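Long-range contacts in tyrosine--tRNA ligase, mitochondrial (Coccidioides posadasii, PDB 5IJX), which probably attaches L-tyrosine to its cognate tRNA at the expense of ATP, the present chain being a C-terminally truncated form that contains the class I catalytic core: residues Gln35-Phe40 and Gly91-His96; Leu57-Thr62 and Asp270-Leu275. All blocks are in the same frame, centred on the assembly; numbering follows the deposited sequence.

Interaction 1: residues Gln35-Phe40 and Gly91-His96; sequences QSFLSF and GWAYVH
Ser-36 OG, gripped by Ser-39 N (3.2 Å) and by the carboxylate of Asp-58, caps the short helix 37-43, whose Phe-37 and Phe-40 build an aromatic cluster with Trp-92 and His-96. Trp-92 lies near the C-terminal end of helix 84-95, and His-96 follows in the chain just beyond it. That helix belongs to a beta-alpha-beta crossover joining the adjacent parallel strands 67-72 and 99-104 in the Rossmann-type core of class I synthetases.

Phe-37 and Phe-40, one helical turn apart, both hold CG anti to the backbone N (chi1 -176° for Phe-37), and both rings extend to the 91-96 segment. Phe-40 meets Trp-92 in a T-shaped pair, its CE2-CZ edge directed at one face of the indole. The centroids of the Phe-40 ring and the six-membered ring of Trp-92 lie 4.8 Å apart, with the planes at 80°. Within this pair Phe-40 CE2 stands over the Trp-92 benzo ring near its rim, 3.5 Å from Trp-92 CE3.

Phe-37 spreads its contacts more widely. It meets His-96 obliquely, Phe-37 CE1 lying over one imidazole face toward its rim, 3.7 Å from His-96 CG. The same ring keeps contact with the helix backbone and with Trp-92 CB. Phe-335 and Phe-156 extend the cluster, the first against Trp-92 and the second against His-96.

The contact is therefore largely apolar and aromatic. The Phe-37 ring turns its edge to the peptide between Trp-92 and Ala-93, with Phe-37 CZ 3.4 Å from Ala-93 N.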
loop_
_atom_site.group_PDB
_atom_site.type_symbol
_atom_site.label_atom_id
_atom_site.label_comp_id
_atom_site.label_asym_id
_atom_site.label_seq_id
_atom_site.Cartn_x
_atom_site.Cartn_y
_atom_site.Cartn_z
ATOM N N GLN A 35 38.198 20.792 -10.189
ATOM C CA GLN A 35 37.024 21.180 -9.420
ATOM C C GLN A 35 36.038 20.022 -9.330
ATOM O O GLN A 35 35.762 19.341 -10.323
ATOM C CB GLN A 35 36.337 22.389 -10.055
ATOM C CG GLN A 35 35.182 22.940 -9.226
ATOM C CD GLN A 35 34.470 24.100 -9.898
ATOM O OE1 GLN A 35 34.307 24.119 -11.118
ATOM N NE2 GLN A 35 34.045 25.076 -9.101
ATOM N N SER A 36 35.500 19.811 -8.132
ATOM C CA SER A 36 34.516 18.761 -7.928
ATOM C C SER A 36 33.229 19.081 -8.685
ATOM O O SER A 36 32.977 20.219 -9.091
ATOM C CB SER A 36 34.213 18.586 -6.440
ATOM O OG SER A 36 33.418 19.654 -5.954
ATOM N N PHE A 37 32.402 18.051 -8.866
ATOM C CA PHE A 37 31.162 18.222 -9.615
ATOM C C PHE A 37 30.156 19.060 -8.835
ATOM O O PHE A 37 29.498 19.941 -9.405
ATOM C CB PHE A 37 30.575 16.855 -9.959
ATOM C CG PHE A 37 29.344 16.921 -10.816
ATOM C CD1 PHE A 37 29.427 17.325 -12.139
ATOM C CD2 PHE A 37 28.107 16.570 -10.303
ATOM C CE1 PHE A 37 28.296 17.384 -12.931
ATOM C CE2 PHE A 37 26.972 16.627 -11.092
ATOM C CZ PHE A 37 27.067 17.035 -12.406
ATOM N N LEU A 38 30.024 18.806 -7.532
ATOM C CA LEU A 38 29.090 19.580 -6.720
ATOM C C LEU A 38 29.485 21.051 -6.688
ATOM O O LEU A 38 28.645 21.937 -6.881
ATOM C CB LEU A 38 29.030 19.002 -5.306
ATOM C CG LEU A 38 27.975 19.603 -4.379
ATOM C CD1 LEU A 38 26.573 19.358 -4.919
ATOM C CD2 LEU A 38 28.120 19.029 -2.979
ATOM N N SER A 39 30.767 21.331 -6.438
ATOM C CA SER A 39 31.249 22.707 -6.480
ATOM C C SER A 39 30.880 23.375 -7.799
ATOM O O SER A 39 30.453 24.537 -7.823
ATOM C CB SER A 39 32.763 22.735 -6.270
ATOM O OG SER A 39 33.265 24.058 -6.338
ATOM N N PHE A 40 31.031 22.650 -8.909
ATOM C CA PHE A 40 30.685 23.206 -10.212
ATOM C C PHE A 40 29.198 23.530 -10.291
ATOM O O PHE A 40 28.814 24.641 -10.677
ATOM C CB PHE A 40 31.090 22.229 -11.317
ATOM C CG PHE A 40 30.667 22.659 -12.689
ATOM C CD1 PHE A 40 31.268 23.742 -13.307
ATOM C CD2 PHE A 40 29.674 21.973 -13.365
ATOM C CE1 PHE A 40 30.880 24.137 -14.572
ATOM C CE2 PHE A 40 29.282 22.362 -14.631
ATOM C CZ PHE A 40 29.886 23.445 -15.235
ATOM N N GLY A 91 21.568 16.783 -17.093
ATOM C CA GLY A 91 22.363 17.027 -18.279
ATOM C C GLY A 91 23.828 17.087 -17.918
ATOM O O GLY A 91 24.632 16.271 -18.388
ATOM N N TRP A 92 24.180 18.031 -17.042
ATOM C CA TRP A 92 25.565 18.133 -16.604
ATOM C C TRP A 92 26.064 16.776 -16.131
ATOM O O TRP A 92 27.051 16.246 -16.654
ATOM C CB TRP A 92 25.698 19.183 -15.499
ATOM C CG TRP A 92 25.608 20.597 -16.005
ATOM C CD1 TRP A 92 24.608 21.496 -15.762
ATOM C CD2 TRP A 92 26.554 21.270 -16.847
ATOM N NE1 TRP A 92 24.876 22.686 -16.398
ATOM C CE2 TRP A 92 26.063 22.572 -17.070
ATOM C CE3 TRP A 92 27.767 20.897 -17.433
ATOM C CZ2 TRP A 92 26.744 23.501 -17.849
ATOM C CZ3 TRP A 92 28.439 21.823 -18.210
ATOM C CH2 TRP A 92 27.926 23.107 -18.411
ATOM N N ALA A 93 25.359 16.180 -15.167
ATOM C CA ALA A 93 25.741 14.863 -14.672
ATOM C C ALA A 93 26.053 13.925 -15.828
ATOM O O ALA A 93 27.130 13.317 -15.885
ATOM C CB ALA A 93 24.624 14.293 -13.796
ATOM N N TYR A 94 25.134 13.832 -16.788
ATOM C CA TYR A 94 25.329 12.908 -17.897
ATOM C C TYR A 94 26.645 13.176 -18.616
ATOM O O TYR A 94 27.446 12.258 -18.829
ATOM C CB TYR A 94 24.156 13.007 -18.868
ATOM C CG TYR A 94 24.380 12.253 -20.159
ATOM C CD1 TYR A 94 24.383 10.866 -20.180
ATOM C CD2 TYR A 94 24.586 12.926 -21.355
ATOM C CE1 TYR A 94 24.586 10.172 -21.352
ATOM C CE2 TYR A 94 24.788 12.241 -22.532
ATOM C CZ TYR A 94 24.788 10.863 -22.526
ATOM O OH TYR A 94 24.989 10.179 -23.700
ATOM N N VAL A 95 26.909 14.436 -18.958
ATOM C CA VAL A 95 28.043 14.752 -19.822
ATOM C C VAL A 95 29.317 14.690 -18.996
ATOM O O VAL A 95 30.420 14.881 -19.523
ATOM C CB VAL A 95 27.893 16.128 -20.502
ATOM C CG1 VAL A 95 26.654 16.154 -21.395
ATOM C CG2 VAL A 95 27.850 17.248 -19.470
ATOM N N HIS A 96 29.183 14.434 -17.695
ATOM C CA HIS A 96 30.348 14.252 -16.843
ATOM C C HIS A 96 30.603 12.784 -16.518
ATOM O O HIS A 96 31.411 12.487 -15.630
ATOM C CB HIS A 96 30.205 15.072 -15.556
ATOM C CG HIS A 96 30.598 16.510 -15.714
ATOM N ND1 HIS A 96 31.768 17.024 -15.196
ATOM C CD2 HIS A 96 29.981 17.542 -16.339
ATOM C CE1 HIS A 96 31.856 18.309 -15.492
ATOM N NE2 HIS A 96 30.785 18.647 -16.187
#

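Interaction 2: residues Leu57-Thr62 and Asp270-Leu275; sequences LDKLIT and DEDPDL
Leu-60 on helix 54-63 and Leu-275 in the loop before strand 279-283 bring their backbones together, CA to CA 5.4 Å, where a beta turn closed by Leu-275 N to Asp-272 O sits against the helix.

Lys-59 carries the polar half of the contact. Its chain leaves with CG anti to the backbone N and bends at chi3 (98°), swinging CE toward the turn, where NZ forms salt bridges to two aspartates. Asp-272 meets it tip to tip, Lys-59 NZ to Asp-272 OD2 3.0 Å, although the hydrogen bond is weak. The Asp-274 side chain crosses the lysine at about a right angle, and its OD2 receives Lys-59 NZ at 3.0 Å from above the carboxylate plane. The two nearby negative charges would be expected to stabilise the protonated amine.

Beside this network, Leu-60 CD1 packs 3.6 Å from Leu-275 O and 4.2 Å from Leu-275 CD2. Leu-60 also touches Tyr-279, continuing the apolar packing onto the sheet.

Asp-272 OD1 accepts a weak bond from Asp-274 N, consistent with an Asx turn, here combined with a surface salt-bridge network that joins helix to loop.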
loop_
_atom_site.group_PDB
_atom_site.type_symbol
_atom_site.label_atom_id
_atom_site.label_comp_id
_atom_site.label_asym_id
_atom_site.label_seq_id
_atom_site.Cartn_x
_atom_site.Cartn_y
_atom_site.Cartn_z
ATOM N N LEU A 57 28.250 14.596 0.299
ATOM C CA LEU A 57 27.810 14.367 -1.074
ATOM C C LEU A 57 28.918 14.693 -2.065
ATOM O O LEU A 57 29.152 13.935 -3.015
ATOM C CB LEU A 57 26.562 15.199 -1.369
ATOM C CG LEU A 57 26.089 15.207 -2.826
ATOM C CD1 LEU A 57 25.864 13.789 -3.339
ATOM C CD2 LEU A 57 24.821 16.039 -2.967
ATOM N N ASP A 58 29.600 15.824 -1.871
ATOM C CA ASP A 58 30.775 16.126 -2.681
ATOM C C ASP A 58 31.749 14.953 -2.664
ATOM O O ASP A 58 32.260 14.529 -3.708
ATOM C CB ASP A 58 31.447 17.398 -2.160
ATOM C CG ASP A 58 32.296 18.084 -3.209
ATOM O OD1 ASP A 58 32.183 17.725 -4.401
ATOM O OD2 ASP A 58 33.068 18.995 -2.844
ATOM N N LYS A 59 32.000 14.407 -1.472
ATOM C CA LYS A 59 32.871 13.244 -1.336
ATOM C C LYS A 59 32.346 12.067 -2.149
ATOM O O LYS A 59 33.101 11.417 -2.882
ATOM C CB LYS A 59 32.989 12.871 0.142
ATOM C CG LYS A 59 33.998 11.778 0.449
ATOM C CD LYS A 59 34.143 11.588 1.957
ATOM C CE LYS A 59 33.315 10.423 2.458
ATOM N NZ LYS A 59 33.123 10.460 3.937
ATOM N N LEU A 60 31.050 11.774 -2.025
ATOM C CA LEU A 60 30.456 10.663 -2.760
ATOM C C LEU A 60 30.697 10.811 -4.257
ATOM O O LEU A 60 31.249 9.915 -4.905
ATOM C CB LEU A 60 28.957 10.588 -2.465
ATOM C CG LEU A 60 28.162 9.574 -3.294
ATOM C CD1 LEU A 60 28.526 8.150 -2.901
ATOM C CD2 LEU A 60 26.673 9.811 -3.141
ATOM N N ILE A 61 30.276 11.943 -4.824
ATOM C CA ILE A 61 30.380 12.135 -6.267
ATOM C C ILE A 61 31.836 12.069 -6.706
ATOM O O ILE A 61 32.160 11.491 -7.750
ATOM C CB ILE A 61 29.722 13.467 -6.673
ATOM C CG1 ILE A 61 28.252 13.484 -6.233
ATOM C CG2 ILE A 61 29.834 13.678 -8.176
ATOM C CD1 ILE A 61 27.531 14.791 -6.505
ATOM N N THR A 62 32.736 12.656 -5.917
ATOM C CA THR A 62 34.147 12.653 -6.290
ATOM C C THR A 62 34.718 11.238 -6.289
ATOM O O THR A 62 35.505 10.878 -7.174
ATOM C CB THR A 62 34.936 13.553 -5.338
ATOM O OG1 THR A 62 34.440 14.894 -5.430
ATOM C CG2 THR A 62 36.415 13.544 -5.683
ATOM N N ASP A 270 34.160 -2.715 7.568
ATOM C CA ASP A 270 34.581 -1.318 7.671
ATOM C C ASP A 270 34.438 -0.599 6.329
ATOM O O ASP A 270 35.412 -0.414 5.600
ATOM C CB ASP A 270 36.032 -1.232 8.164
ATOM C CG ASP A 270 37.001 -2.021 7.296
ATOM O OD1 ASP A 270 38.094 -1.495 6.995
ATOM O OD2 ASP A 270 36.674 -3.166 6.922
ATOM N N GLU A 271 33.211 -0.200 6.010
ATOM C CA GLU A 271 32.904 0.562 4.811
ATOM C C GLU A 271 32.430 1.954 5.209
ATOM O O GLU A 271 31.779 2.131 6.243
ATOM C CB GLU A 271 31.829 -0.138 3.972
ATOM C CG GLU A 271 32.245 -1.500 3.435
ATOM C CD GLU A 271 31.080 -2.289 2.862
ATOM O OE1 GLU A 271 29.916 -1.888 3.078
ATOM O OE2 GLU A 271 31.329 -3.315 2.193
ATOM N N ASP A 272 32.759 2.938 4.384
ATOM C CA ASP A 272 32.404 4.318 4.691
ATOM C C ASP A 272 30.915 4.535 4.446
ATOM O O ASP A 272 30.469 4.444 3.297
ATOM C CB ASP A 272 33.216 5.281 3.840
ATOM C CG ASP A 272 32.886 6.731 4.132
ATOM O OD1 ASP A 272 32.367 7.013 5.233
ATOM O OD2 ASP A 272 33.148 7.587 3.262
ATOM N N PRO A 273 30.117 4.833 5.478
ATOM C CA PRO A 273 28.672 4.998 5.247
ATOM C C PRO A 273 28.343 6.105 4.265
ATOM O O PRO A 273 27.367 5.986 3.515
ATOM C CB PRO A 273 28.121 5.308 6.647
ATOM C CG PRO A 273 29.181 4.870 7.600
ATOM C CD PRO A 273 30.477 5.062 6.887
ATOM N N ASP A 274 29.130 7.184 4.246
ATOM C CA ASP A 274 28.864 8.286 3.329
ATOM C C ASP A 274 28.861 7.840 1.874
ATOM O O ASP A 274 28.261 8.518 1.030
ATOM C CB ASP A 274 29.899 9.394 3.533
ATOM C CG ASP A 274 29.766 10.075 4.880
ATOM O OD1 ASP A 274 29.012 9.561 5.733
ATOM O OD2 ASP A 274 30.417 11.120 5.089
ATOM N N LEU A 275 29.516 6.724 1.557
ATOM C CA LEU A 275 29.547 6.207 0.195
ATOM C C LEU A 275 28.384 5.275 -0.115
ATOM O O LEU A 275 28.204 4.903 -1.280
ATOM C CB LEU A 275 30.869 5.472 -0.054
ATOM C CG LEU A 275 32.137 6.321 0.063
ATOM C CD1 LEU A 275 33.375 5.459 -0.119
ATOM C CD2 LEU A 275 32.127 7.458 -0.946
#

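From the N terminus the segments run 35-40, 57-62, 91-96 and 270-275, so the loop closed by interaction 1 overlaps the one closed by interaction 2 and the two cross without nesting. The first spans 50 intervening residues and holds the short helix 37-43 to helix 84-95; the second spans 207 and brings the approach to strand 279-283 back to helix 54-63. Their centres lie about 16 Å apart, and helices 37-43 and 54-63 touch directly, with Phe-37 CB 3.7 Å from Ile-61 CG2. Together the contacts tie helices 37-43 and 54-63 to two parts of the catalytic core that are far apart in the sequence.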